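Local coordinates for gram-positive cocci surface proteins LPxTG domain-containing protein (Streptococcus pneumoniae, PDB 3NZ3) that binds mucin through the all-beta domain described here and is probably held in the cell wall by its LPxTG anchor, at residues Thr15-Lys20 with Thr46-Lys51; Thr23-Tyr28 with Asp40-Val45; Trp65-Trp70 with Ser91-Ser96; Glu72-Lys77 with Ile86-Ser91. All coordinates share one frame; numbering follows the deposited sequence.

Contact 1: residues Thr15-Lys20 with Thr46-Lys51; sequences TSTETK and TLSRTK
Arg49 and Glu18 lie side by side across the strand pair, and the guanidinium closes on a single carboxylate oxygen in a salt bridge. Both NE and NH2 of Arg49 lie 2.9 Å from Glu18 OE1, which sits in the guanidinium plane at its edge. The carboxylate is turned 51° away from that plane: NH2 comes in on its syn side, while NE reaches OE1 from well above it. An extended Glu18 chain, with CG anti to the backbone N (chi1 -173°), carries OE1 out to this meeting. Tyr62 adds a cation-pi contact to Arg49, and Trp65 packs on both partners. On the same face Ser16 OG rests against the Lys51 chain, 3.4 Å from CD, and a water joins OG to Lys51 O. On the other face Ser48 CB lies 3.7 Å from Thr19 CG2 and 3.9 Å from Thr17 CG2. At the end of the pairing Thr15 CG2 is 3.6 Å from Thr50 CG2. Between the two faces, backbone bonds in the pairs Ser16–Lys51, Glu18–Arg49 and Lys20–Leu47 fix the register. This is a regular antiparallel pairing of two long strands, 14-30 and 39-53, near one end of the elongated all-beta mucin-binding domain.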
loop_
_atom_site.group_PDB
_atom_site.type_symbol
_atom_site.label_atom_id
_atom_site.label_comp_id
_atom_site.label_asym_id
_atom_site.label_seq_id
_atom_site.Cartn_x
_atom_site.Cartn_y
_atom_site.Cartn_z
ATOM N N THR A 15 -8.944 15.286 24.404
ATOM C CA THR A 15 -8.044 14.860 23.338
ATOM C C THR A 15 -8.300 13.390 22.988
ATOM O O THR A 15 -8.459 12.542 23.874
ATOM C CB THR A 15 -6.558 15.078 23.738
ATOM O OG1 THR A 15 -6.295 16.482 23.866
ATOM C CG2 THR A 15 -5.605 14.503 22.702
ATOM N N SER A 16 -8.362 13.108 21.693
ATOM C CA SER A 16 -8.400 11.741 21.197
ATOM C C SER A 16 -7.602 11.704 19.909
ATOM O O SER A 16 -7.130 12.748 19.432
ATOM C CB SER A 16 -9.845 11.280 20.965
ATOM O OG SER A 16 -10.522 12.127 20.052
ATOM N N THR A 17 -7.461 10.511 19.346
ATOM C CA THR A 17 -6.687 10.316 18.133
ATOM C C THR A 17 -7.546 9.621 17.093
ATOM O O THR A 17 -8.258 8.662 17.406
ATOM C CB THR A 17 -5.426 9.475 18.426
ATOM O OG1 THR A 17 -4.741 10.036 19.547
ATOM C CG2 THR A 17 -4.488 9.422 17.229
ATOM N N GLU A 18 -7.496 10.124 15.862
ATOM C CA GLU A 18 -8.107 9.440 14.729
ATOM C C GLU A 18 -7.010 8.749 13.929
ATOM O O GLU A 18 -5.943 9.323 13.703
ATOM C CB GLU A 18 -8.876 10.417 13.833
ATOM C CG GLU A 18 -9.685 9.735 12.724
ATOM C CD GLU A 18 -10.415 10.714 11.802
ATOM O OE1 GLU A 18 -10.379 11.942 12.062
ATOM O OE2 GLU A 18 -11.025 10.239 10.816
ATOM N N THR A 19 -7.270 7.512 13.514
ATOM C CA THR A 19 -6.338 6.790 12.646
ATOM C C THR A 19 -7.061 6.191 11.459
ATOM O O THR A 19 -8.245 5.844 11.545
ATOM C CB THR A 19 -5.597 5.650 13.379
ATOM O OG1 THR A 19 -6.551 4.718 13.898
ATOM C CG2 THR A 19 -4.732 6.197 14.517
ATOM N N LYS A 20 -6.344 6.077 10.348
ATOM C CA LYS A 20 -6.851 5.371 9.181
ATOM C C LYS A 20 -5.711 4.645 8.479
ATOM O O LYS A 20 -4.560 5.068 8.554
ATOM C CB LYS A 20 -7.576 6.323 8.225
ATOM C CG LYS A 20 -6.722 7.368 7.561
ATOM C CD LYS A 20 -7.591 8.147 6.571
ATOM C CE LYS A 20 -6.805 9.199 5.841
ATOM N NZ LYS A 20 -7.680 9.888 4.837
ATOM N N THR A 46 -0.631 3.144 8.525
ATOM C CA THR A 46 -1.634 3.695 9.431
ATOM C C THR A 46 -1.251 5.101 9.871
ATOM O O THR A 46 -0.306 5.298 10.641
ATOM C CB THR A 46 -1.883 2.745 10.635
ATOM O OG1 THR A 46 -2.372 1.494 10.140
ATOM C CG2 THR A 46 -2.912 3.324 11.621
ATOM N N LEU A 47 -1.993 6.076 9.353
ATOM C CA LEU A 47 -1.764 7.486 9.657
ATOM C C LEU A 47 -2.643 7.920 10.817
ATOM O O LEU A 47 -3.646 7.268 11.115
ATOM C CB LEU A 47 -2.044 8.351 8.425
ATOM C CG LEU A 47 -1.305 7.937 7.147
ATOM C CD1 LEU A 47 -1.655 8.872 6.025
ATOM C CD2 LEU A 47 0.209 7.904 7.361
ATOM N N SER A 48 -2.264 9.016 11.471
ATOM C CA SER A 48 -3.010 9.504 12.625
ATOM C C SER A 48 -3.066 11.024 12.683
ATOM O O SER A 48 -2.211 11.714 12.130
ATOM C CB SER A 48 -2.406 8.978 13.929
ATOM O OG SER A 48 -1.222 9.694 14.255
ATOM N N ARG A 49 -4.083 11.531 13.368
ATOM C CA ARG A 49 -4.153 12.955 13.695
ATOM C C ARG A 49 -4.836 13.142 15.046
ATOM O O ARG A 49 -5.637 12.297 15.465
ATOM C CB ARG A 49 -4.873 13.744 12.591
ATOM C CG ARG A 49 -6.364 13.427 12.460
ATOM C CD ARG A 49 -7.059 14.398 11.516
ATOM N NE ARG A 49 -8.451 14.010 11.284
ATOM C CZ ARG A 49 -9.314 14.691 10.530
ATOM N NH1 ARG A 49 -8.939 15.809 9.923
ATOM N NH2 ARG A 49 -10.558 14.250 10.385
ATOM N N THR A 50 -4.503 14.234 15.734
ATOM C CA THR A 50 -5.116 14.527 17.025
ATOM C C THR A 50 -6.464 15.212 16.812
ATOM O O THR A 50 -6.638 15.982 15.865
ATOM C CB THR A 50 -4.190 15.386 17.920
ATOM O OG1 THR A 50 -2.888 14.805 17.927
ATOM C CG2 THR A 50 -4.691 15.417 19.349
ATOM N N LYS A 51 -7.419 14.885 17.676
ATOM C CA LYS A 51 -8.741 15.497 17.676
ATOM C C LYS A 51 -8.919 16.146 19.041
ATOM O O LYS A 51 -8.728 15.499 20.071
ATOM C CB LYS A 51 -9.832 14.449 17.453
ATOM C CG LYS A 51 -11.267 15.005 17.463
ATOM C CD LYS A 51 -12.282 13.895 17.711
ATOM C CE LYS A 51 -13.718 14.384 17.529
ATOM N NZ LYS A 51 -14.669 13.239 17.536
HETATM O O HOH W 1 -11.504 14.438 21.238
#

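Contact 2: residues Thr23-Tyr28 with Asp40-Val45; sequences TRIIHY and DVVQPV
Val41 is the shared partner on the inner face of this strand pair: CG1 packs on Ile26 CD1 at 4.2 Å, and CG2 meets the edge of the Tyr28 ring, 4.0 Å from CE1. That face is turned to strands 68-74 and 88-94, and it also holds the buried Arg24. On the outer face Val42 stands beside Ile25, the two side chains pointing the same way with Val42 CG2 4.2 Å from Ile25 CG1, and its CG1 is 3.7 Å from Thr23 CG2. Back on the inner face, the Arg24 chain bends at chi3 (74°), which brings NE round beside the Gln43 amide. The two flat groups are then nearly coplanar, 12° apart, and Gln43 OE1 receives NE at 2.9 Å and NH2 at 3.0 Å, the latter on a lone pair. Arg24 NH1 also donates to Glu90 O and Gln43 NE2 to Asp71 O, tying the pair to the neighbouring sheet. At the polar edge His27 ND1 donates to Asp40 OD1 at 2.8 Å, from above the carboxylate plane, with ring and carboxylate 65° apart. Ile25 CG2 covers one face of the imidazole, towards its rim. A water donates to Asp40 OD1 and accepts from Tyr28 N, prolonging the link beyond the last backbone pair. Such an antiparallel pair, its inner face largely apolar but holding an Arg-Gln pair joined by two hydrogen bonds to one oxygen, is the central element of the larger sheet in this domain, described as Ig-like.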
loop_
_atom_site.group_PDB
_atom_site.type_symbol
_atom_site.label_atom_id
_atom_site.label_comp_id
_atom_site.label_asym_id
_atom_site.label_seq_id
_atom_site.Cartn_x
_atom_site.Cartn_y
_atom_site.Cartn_z
ATOM N N THR A 23 -3.562 1.100 2.136
ATOM C CA THR A 23 -2.842 -0.136 1.836
ATOM C C THR A 23 -2.530 -0.304 0.344
ATOM O O THR A 23 -3.372 -0.030 -0.521
ATOM C CB THR A 23 -3.638 -1.368 2.347
ATOM O OG1 THR A 23 -4.004 -1.175 3.719
ATOM C CG2 THR A 23 -2.812 -2.651 2.235
ATOM N N ARG A 24 -1.306 -0.742 0.057
ATOM C CA ARG A 24 -0.949 -1.189 -1.278
ATOM C C ARG A 24 -0.773 -2.702 -1.298
ATOM O O ARG A 24 -0.047 -3.275 -0.473
ATOM C CB ARG A 24 0.323 -0.508 -1.788
ATOM C CG ARG A 24 0.725 -0.965 -3.200
ATOM C CD ARG A 24 1.812 -0.078 -3.801
ATOM N NE ARG A 24 3.123 -0.321 -3.201
ATOM C CZ ARG A 24 4.236 0.325 -3.540
ATOM N NH1 ARG A 24 4.211 1.261 -4.487
ATOM N NH2 ARG A 24 5.379 0.028 -2.935
ATOM N N ILE A 25 -1.443 -3.340 -2.247
ATOM C CA ILE A 25 -1.268 -4.771 -2.467
ATOM C C ILE A 25 -0.584 -5.012 -3.805
ATOM O O ILE A 25 -0.968 -4.433 -4.835
ATOM C CB ILE A 25 -2.609 -5.532 -2.401
ATOM C CG1 ILE A 25 -3.266 -5.316 -1.028
ATOM C CG2 ILE A 25 -2.399 -7.030 -2.670
ATOM C CD1 ILE A 25 -4.713 -5.788 -0.930
ATOM N N ILE A 26 0.434 -5.867 -3.788
ATOM C CA ILE A 26 1.084 -6.281 -5.018
ATOM C C ILE A 26 0.724 -7.740 -5.282
ATOM O O ILE A 26 0.894 -8.596 -4.406
ATOM C CB ILE A 26 2.619 -6.091 -4.958
ATOM C CG1 ILE A 26 2.957 -4.699 -4.413
ATOM C CG2 ILE A 26 3.245 -6.313 -6.350
ATOM C CD1 ILE A 26 4.414 -4.509 -4.021
ATOM N N HIS A 27 0.192 -7.999 -6.473
ATOM C CA HIS A 27 -0.108 -9.357 -6.928
ATOM C C HIS A 27 0.941 -9.791 -7.937
ATOM O O HIS A 27 1.494 -8.959 -8.668
ATOM C CB HIS A 27 -1.474 -9.440 -7.609
ATOM C CG HIS A 27 -2.615 -8.946 -6.776
ATOM N ND1 HIS A 27 -3.091 -9.632 -5.679
ATOM C CD2 HIS A 27 -3.396 -7.845 -6.902
ATOM C CE1 HIS A 27 -4.111 -8.971 -5.159
ATOM N NE2 HIS A 27 -4.316 -7.884 -5.882
ATOM N N TYR A 28 1.189 -11.097 -7.986
ATOM C CA TYR A 28 2.160 -11.686 -8.911
ATOM C C TYR A 28 1.462 -12.804 -9.669
ATOM O O TYR A 28 1.090 -13.820 -9.075
ATOM C CB TYR A 28 3.366 -12.237 -8.146
ATOM C CG TYR A 28 4.100 -11.190 -7.337
ATOM C CD1 TYR A 28 3.732 -10.914 -6.021
ATOM C CD2 TYR A 28 5.151 -10.467 -7.894
ATOM C CE1 TYR A 28 4.404 -9.938 -5.270
ATOM C CE2 TYR A 28 5.829 -9.496 -7.160
ATOM C CZ TYR A 28 5.446 -9.234 -5.847
ATOM O OH TYR A 28 6.116 -8.276 -5.120
ATOM N N ASP A 40 0.810 -12.665 -2.418
ATOM C CA ASP A 40 0.582 -11.224 -2.384
ATOM C C ASP A 40 1.508 -10.562 -1.379
ATOM O O ASP A 40 1.819 -11.152 -0.339
ATOM C CB ASP A 40 -0.855 -10.923 -1.964
ATOM C CG ASP A 40 -1.848 -11.101 -3.084
ATOM O OD1 ASP A 40 -1.438 -11.375 -4.237
ATOM O OD2 ASP A 40 -3.055 -10.947 -2.802
ATOM N N VAL A 41 1.946 -9.343 -1.693
ATOM C CA VAL A 41 2.627 -8.486 -0.722
ATOM C C VAL A 41 1.645 -7.384 -0.291
ATOM O O VAL A 41 1.121 -6.641 -1.127
ATOM C CB VAL A 41 3.953 -7.899 -1.288
ATOM C CG1 VAL A 41 4.474 -6.755 -0.418
ATOM C CG2 VAL A 41 5.019 -9.001 -1.403
ATOM N N VAL A 42 1.375 -7.310 1.010
ATOM C CA VAL A 42 0.400 -6.360 1.544
ATOM C C VAL A 42 1.147 -5.319 2.378
ATOM O O VAL A 42 1.902 -5.674 3.294
ATOM C CB VAL A 42 -0.702 -7.075 2.376
ATOM C CG1 VAL A 42 -1.703 -6.066 2.983
ATOM C CG2 VAL A 42 -1.455 -8.096 1.519
ATOM N N GLN A 43 0.949 -4.043 2.040
ATOM C CA GLN A 43 1.666 -2.939 2.687
ATOM C C GLN A 43 0.714 -1.919 3.322
ATOM O O GLN A 43 0.347 -0.927 2.676
ATOM C CB GLN A 43 2.596 -2.237 1.685
ATOM C CG GLN A 43 3.558 -3.176 0.951
ATOM C CD GLN A 43 4.526 -2.445 0.055
ATOM O OE1 GLN A 43 4.131 -1.751 -0.889
ATOM N NE2 GLN A 43 5.806 -2.603 0.337
ATOM N N PRO A 44 0.307 -2.157 4.586
ATOM C CA PRO A 44 -0.596 -1.228 5.262
ATOM C C PRO A 44 0.155 -0.081 5.933
ATOM O O PRO A 44 1.176 -0.294 6.591
ATOM C CB PRO A 44 -1.289 -2.108 6.302
ATOM C CG PRO A 44 -0.291 -3.198 6.614
ATOM C CD PRO A 44 0.622 -3.337 5.418
ATOM N N VAL A 45 -0.331 1.138 5.737
ATOM C CA VAL A 45 0.231 2.293 6.421
ATOM C C VAL A 45 -0.875 2.965 7.229
ATOM O O VAL A 45 -1.927 3.301 6.689
ATOM C CB VAL A 45 0.918 3.259 5.431
ATOM C CG1 VAL A 45 1.186 4.626 6.075
ATOM C CG2 VAL A 45 2.232 2.638 4.907
HETATM O O HOH W 2 0.086 -12.705 -5.863
#

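Contact 3: residues Trp65-Trp70 with Ser91-Ser96; sequences WTTGNW and SQEVTS
Gln92 O is held by Trp70 N at 2.8 Å, and the CA-H of Asn69 approaches the same oxygen as a second, weaker donor. At the next hydrogen-bonded pair, Gly68 N meets Val94 O at 2.8 Å in an almost straight bond (174°), and Val94 N returns a bond to Gly68 O. On the face shared by these two pairs, Val94 and Gln92 pack against the Trp70 indole. Val94 CG2 sits over the five-membered ring of Trp70, 3.5 Å from its centroid and 10° off the normal, a CH-pi contact in which the two side chains cross at about a right angle. The Gln92 amide runs alongside the same indole, NE2 3.3 Å from Trp70 CZ3. Its rotation is fixed by a bond from NE2 to Glu93 O (3.0 Å), with that oxygen in the amide plane. The indole packs on Arg24, Gln43 and Val45, with NE1 making a weak bond to Ile22 O. Where the strands end, Ser96 CB lies over the five-membered ring of Trp65, 3.5 Å from the centroid. There a water bridges the two segments, accepting from Ser96 N and donating to Thr66 O. Lys20 also reaches this end, by a cation-pi contact with Trp65 and a bond from NZ to Ser96 O. The whole is a short two-stranded antiparallel sheet laid over the long strands of a beta domain, with Trp70 buried at the interface between the layers.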
loop_
_atom_site.group_PDB
_atom_site.type_symbol
_atom_site.label_atom_id
_atom_site.label_comp_id
_atom_site.label_asym_id
_atom_site.label_seq_id
_atom_site.Cartn_x
_atom_site.Cartn_y
_atom_site.Cartn_z
ATOM N N TRP A 65 -2.402 15.243 9.712
ATOM C CA TRP A 65 -2.150 13.802 9.658
ATOM C C TRP A 65 -0.653 13.516 9.534
ATOM O O TRP A 65 0.096 14.306 8.948
ATOM C CB TRP A 65 -2.829 13.181 8.439
ATOM C CG TRP A 65 -4.316 13.098 8.470
ATOM C CD1 TRP A 65 -5.205 14.001 7.930
ATOM C CD2 TRP A 65 -5.103 12.025 8.999
ATOM N NE1 TRP A 65 -6.492 13.556 8.120
ATOM C CE2 TRP A 65 -6.458 12.348 8.771
ATOM C CE3 TRP A 65 -4.792 10.822 9.661
ATOM C CZ2 TRP A 65 -7.511 11.515 9.187
ATOM C CZ3 TRP A 65 -5.833 9.995 10.068
ATOM C CH2 TRP A 65 -7.179 10.350 9.834
ATOM N N THR A 66 -0.227 12.369 10.057
ATOM C CA THR A 66 1.129 11.883 9.827
ATOM C C THR A 66 1.263 11.437 8.371
ATOM O O THR A 66 0.285 11.433 7.618
ATOM C CB THR A 66 1.488 10.706 10.767
ATOM O OG1 THR A 66 0.460 9.707 10.700
ATOM C CG2 THR A 66 1.643 11.194 12.204
ATOM N N THR A 67 2.481 11.087 7.973
ATOM C CA THR A 67 2.732 10.548 6.642
ATOM C C THR A 67 3.474 9.225 6.738
ATOM O O THR A 67 4.105 8.916 7.757
ATOM C CB THR A 67 3.578 11.496 5.782
ATOM O OG1 THR A 67 4.753 11.862 6.509
ATOM C CG2 THR A 67 2.789 12.743 5.395
ATOM N N GLY A 68 3.407 8.455 5.658
ATOM C CA GLY A 68 4.071 7.163 5.607
ATOM C C GLY A 68 4.691 6.893 4.254
ATOM O O GLY A 68 4.852 7.795 3.419
ATOM N N ASN A 69 5.025 5.627 4.042
ATOM C CA ASN A 69 5.734 5.203 2.850
ATOM C C ASN A 69 5.477 3.720 2.623
ATOM O O ASN A 69 5.613 2.913 3.558
ATOM C CB ASN A 69 7.231 5.456 3.047
ATOM C CG ASN A 69 8.028 5.330 1.766
ATOM O OD1 ASN A 69 8.728 4.337 1.558
ATOM N ND2 ASN A 69 7.947 6.348 0.911
ATOM N N TRP A 70 5.082 3.368 1.399
ATOM C CA TRP A 70 5.085 1.973 0.968
ATOM C C TRP A 70 6.482 1.675 0.437
ATOM O O TRP A 70 6.955 2.355 -0.470
ATOM C CB TRP A 70 4.051 1.715 -0.130
ATOM C CG TRP A 70 2.622 1.861 0.312
ATOM C CD1 TRP A 70 2.091 1.457 1.499
ATOM C CD2 TRP A 70 1.535 2.417 -0.446
ATOM N NE1 TRP A 70 0.748 1.740 1.540
ATOM C CE2 TRP A 70 0.380 2.329 0.361
ATOM C CE3 TRP A 70 1.427 2.983 -1.726
ATOM C CZ2 TRP A 70 -0.870 2.790 -0.064
ATOM C CZ3 TRP A 70 0.181 3.445 -2.149
ATOM C CH2 TRP A 70 -0.949 3.345 -1.318
ATOM N N SER A 91 9.053 2.423 -4.138
ATOM C CA SER A 91 8.518 2.975 -2.891
ATOM C C SER A 91 7.642 4.185 -3.221
ATOM O O SER A 91 7.853 4.845 -4.239
ATOM C CB SER A 91 9.639 3.363 -1.920
ATOM O OG SER A 91 10.371 4.476 -2.394
ATOM N N GLN A 92 6.646 4.458 -2.380
ATOM C CA GLN A 92 5.730 5.574 -2.622
ATOM C C GLN A 92 5.330 6.256 -1.317
ATOM O O GLN A 92 4.968 5.581 -0.353
ATOM C CB GLN A 92 4.471 5.096 -3.356
ATOM C CG GLN A 92 3.582 6.235 -3.881
ATOM C CD GLN A 92 2.110 5.863 -3.957
ATOM O OE1 GLN A 92 1.693 5.088 -4.821
ATOM N NE2 GLN A 92 1.309 6.432 -3.055
ATOM N N GLU A 93 5.388 7.589 -1.300
ATOM C CA GLU A 93 4.902 8.373 -0.157
ATOM C C GLU A 93 3.398 8.169 0.018
ATOM O O GLU A 93 2.642 8.135 -0.959
ATOM C CB GLU A 93 5.203 9.869 -0.330
ATOM C CG GLU A 93 4.969 10.698 0.953
ATOM C CD GLU A 93 4.894 12.210 0.718
ATOM O OE1 GLU A 93 4.623 12.647 -0.421
ATOM O OE2 GLU A 93 5.088 12.958 1.700
ATOM N N VAL A 94 2.982 8.018 1.271
ATOM C CA VAL A 94 1.582 7.842 1.623
ATOM C C VAL A 94 1.164 9.025 2.504
ATOM O O VAL A 94 1.801 9.318 3.522
ATOM C CB VAL A 94 1.333 6.489 2.360
ATOM C CG1 VAL A 94 -0.147 6.296 2.681
ATOM C CG2 VAL A 94 1.823 5.311 1.521
ATOM N N THR A 95 0.117 9.725 2.084
ATOM C CA THR A 95 -0.430 10.834 2.868
ATOM C C THR A 95 -1.903 10.549 3.098
ATOM O O THR A 95 -2.438 9.590 2.543
ATOM C CB THR A 95 -0.285 12.196 2.147
ATOM O OG1 THR A 95 -1.185 12.250 1.030
ATOM C CG2 THR A 95 1.147 12.442 1.687
ATOM N N SER A 96 -2.568 11.380 3.897
ATOM C CA SER A 96 -3.989 11.178 4.179
ATOM C C SER A 96 -4.873 11.279 2.931
ATOM O O SER A 96 -6.010 10.818 2.941
ATOM C CB SER A 96 -4.480 12.152 5.250
ATOM O OG SER A 96 -4.296 13.498 4.839
HETATM O O HOH W 3 -0.827 12.804 5.555
HETATM O O HOH W 4 6.733 12.152 4.308
HETATM O O HOH W 5 9.055 7.194 -1.362
#

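Contact 4: residues Glu72-Lys77 with Ile86-Ser91; sequences EVISGK and IPTVES
The Glu72 carboxylate, the flat group here, is met by Thr88: OG1 donates to OE2 at 2.8 Å, on the anti side and 27° out of the plane. The setting is a short antiparallel strand pair, a continuation of the two-stranded sheet of this all-beta domain. With OG1 anti to its own backbone N (chi1 -178°), Thr88 holds the hydroxyl against the Glu72 chain, 3.1 Å from CG. Glu90 OE1 lies 4.8 Å from Glu72 OE2, and this like charge may make proton loss from either acid slightly less favourable. Ile74 shares the Thr88 face, its CG1 passing by OG1. The reverse face carries Val73 and Val89, joined by a reciprocal pair of backbone bonds, each 2.8 Å from N to O. Both valines turn to the larger sheet: Val73 packs on Tyr28 and Val41, Val89 on Ile103 and Val105, and Ile26 is common to both. Beyond the strand Ser75 continues the pairing and grips two successive carbonyls. Its N donates to Pro87 O at 2.8 Å. Pro87 O also accepts from a water that donates to Ser75 O. Finally, Ser75 OG donates to Ile86 O at 2.7 Å.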
loop_
_atom_site.group_PDB
_atom_site.type_symbol
_atom_site.label_atom_id
_atom_site.label_comp_id
_atom_site.label_asym_id
_atom_site.label_seq_id
_atom_site.Cartn_x
_atom_site.Cartn_y
_atom_site.Cartn_z
ATOM N N GLU A 72 9.769 -0.071 -1.363
ATOM C CA GLU A 72 10.104 -0.757 -2.604
ATOM C C GLU A 72 10.008 -2.268 -2.409
ATOM O O GLU A 72 10.391 -2.799 -1.355
ATOM C CB GLU A 72 11.520 -0.374 -3.069
ATOM C CG GLU A 72 11.989 -1.162 -4.292
ATOM C CD GLU A 72 13.445 -0.928 -4.681
ATOM O OE1 GLU A 72 14.290 -0.696 -3.794
ATOM O OE2 GLU A 72 13.744 -1.001 -5.894
ATOM N N VAL A 73 9.479 -2.956 -3.420
ATOM C CA VAL A 73 9.444 -4.415 -3.419
ATOM C C VAL A 73 10.019 -4.959 -4.727
ATOM O O VAL A 73 9.432 -4.775 -5.792
ATOM C CB VAL A 73 8.010 -4.973 -3.199
ATOM C CG1 VAL A 73 8.029 -6.491 -3.147
ATOM C CG2 VAL A 73 7.398 -4.417 -1.907
ATOM N N ILE A 74 11.169 -5.621 -4.629
ATOM C CA ILE A 74 11.800 -6.273 -5.782
ATOM C C ILE A 74 10.998 -7.531 -6.144
ATOM O O ILE A 74 10.690 -8.354 -5.275
ATOM C CB ILE A 74 13.287 -6.618 -5.487
ATOM C CG1 ILE A 74 14.081 -5.337 -5.185
ATOM C CG2 ILE A 74 13.929 -7.376 -6.657
ATOM C CD1 ILE A 74 15.363 -5.579 -4.395
ATOM N N SER A 75 10.632 -7.653 -7.418
ATOM C CA SER A 75 9.930 -8.837 -7.911
ATOM C C SER A 75 10.949 -9.945 -8.141
ATOM O O SER A 75 11.812 -9.831 -9.012
ATOM C CB SER A 75 9.187 -8.532 -9.216
ATOM O OG SER A 75 8.403 -7.352 -9.125
ATOM N N GLY A 76 10.855 -11.018 -7.363
ATOM C CA GLY A 76 11.838 -12.109 -7.447
ATOM C C GLY A 76 11.728 -12.906 -8.736
ATOM O O GLY A 76 10.699 -12.859 -9.413
ATOM N N LYS A 77 12.797 -13.623 -9.083
ATOM C CA LYS A 77 12.774 -14.530 -10.230
ATOM C C LYS A 77 11.999 -15.783 -9.840
ATOM O O LYS A 77 12.038 -16.215 -8.685
ATOM C CB LYS A 77 14.194 -14.928 -10.668
ATOM C CG LYS A 77 15.175 -13.783 -10.872
ATOM C CD LYS A 77 14.895 -12.996 -12.143
ATOM C CE LYS A 77 16.062 -12.074 -12.475
ATOM N NZ LYS A 77 16.401 -11.153 -11.347
ATOM N N ILE A 86 7.650 -6.077 -14.489
ATOM C CA ILE A 86 8.028 -5.049 -13.515
ATOM C C ILE A 86 9.062 -5.654 -12.556
ATOM O O ILE A 86 8.696 -6.403 -11.645
ATOM C CB ILE A 86 6.785 -4.514 -12.755
ATOM C CG1 ILE A 86 5.751 -3.967 -13.757
ATOM C CG2 ILE A 86 7.184 -3.434 -11.722
ATOM C CD1 ILE A 86 4.355 -3.748 -13.195
ATOM N N PRO A 87 10.363 -5.365 -12.780
ATOM C CA PRO A 87 11.415 -5.949 -11.941
ATOM C C PRO A 87 11.338 -5.497 -10.479
ATOM O O PRO A 87 11.710 -6.248 -9.571
ATOM C CB PRO A 87 12.712 -5.457 -12.599
ATOM C CG PRO A 87 12.316 -4.291 -13.429
ATOM C CD PRO A 87 10.925 -4.566 -13.885
ATOM N N THR A 88 10.852 -4.282 -10.258
ATOM C CA THR A 88 10.698 -3.764 -8.899
ATOM C C THR A 88 9.549 -2.762 -8.820
ATOM O O THR A 88 9.393 -1.908 -9.695
ATOM C CB THR A 88 12.022 -3.155 -8.357
ATOM O OG1 THR A 88 11.834 -2.704 -7.007
ATOM C CG2 THR A 88 12.493 -1.993 -9.216
ATOM N N VAL A 89 8.737 -2.899 -7.773
ATOM C CA VAL A 89 7.671 -1.950 -7.477
ATOM C C VAL A 89 8.276 -0.856 -6.582
ATOM O O VAL A 89 8.803 -1.154 -5.504
ATOM C CB VAL A 89 6.459 -2.651 -6.799
ATOM C CG1 VAL A 89 5.418 -1.634 -6.344
ATOM C CG2 VAL A 89 5.819 -3.672 -7.754
ATOM N N GLU A 90 8.215 0.389 -7.047
ATOM C CA GLU A 90 8.890 1.519 -6.392
ATOM C C GLU A 90 8.251 1.874 -5.053
ATOM O O GLU A 90 7.057 1.647 -4.853
ATOM C CB GLU A 90 8.878 2.759 -7.300
ATOM C CG GLU A 90 9.515 2.569 -8.681
ATOM C CD GLU A 90 11.013 2.312 -8.628
ATOM O OE1 GLU A 90 11.710 2.952 -7.811
ATOM O OE2 GLU A 90 11.495 1.469 -9.416
ATOM N N SER A 91 9.053 2.423 -4.138
ATOM C CA SER A 91 8.518 2.975 -2.891
ATOM C C SER A 91 7.642 4.185 -3.221
ATOM O O SER A 91 7.853 4.845 -4.239
ATOM C CB SER A 91 9.639 3.363 -1.920
ATOM O OG SER A 91 10.371 4.476 -2.394
HETATM O O HOH W 6 13.621 -8.000 -10.233
#

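In the fold
The four contacts illustrate how an elongated beta domain is built from two layers. Contacts 1 and 2 are successive portions of one strand pair, 14-30 with 39-53, their centres 23 Å apart; contacts 3 and 4 share strands 68-74 and 88-94, with Ser91 common to both and centres 18 Å apart. Contact 2 lies close to both parts of the smaller sheet, 14 Å from contact 3 and 12 Å from contact 4 between centres. Contact 1 reaches contact 3 through Ser48 N and Thr66 OG1, but stays about 13 Å from contact 4 at the nearest atoms. A sulfate near Gln92 and a triethylene glycol near Asp40 probably come from the crystallisation liquor.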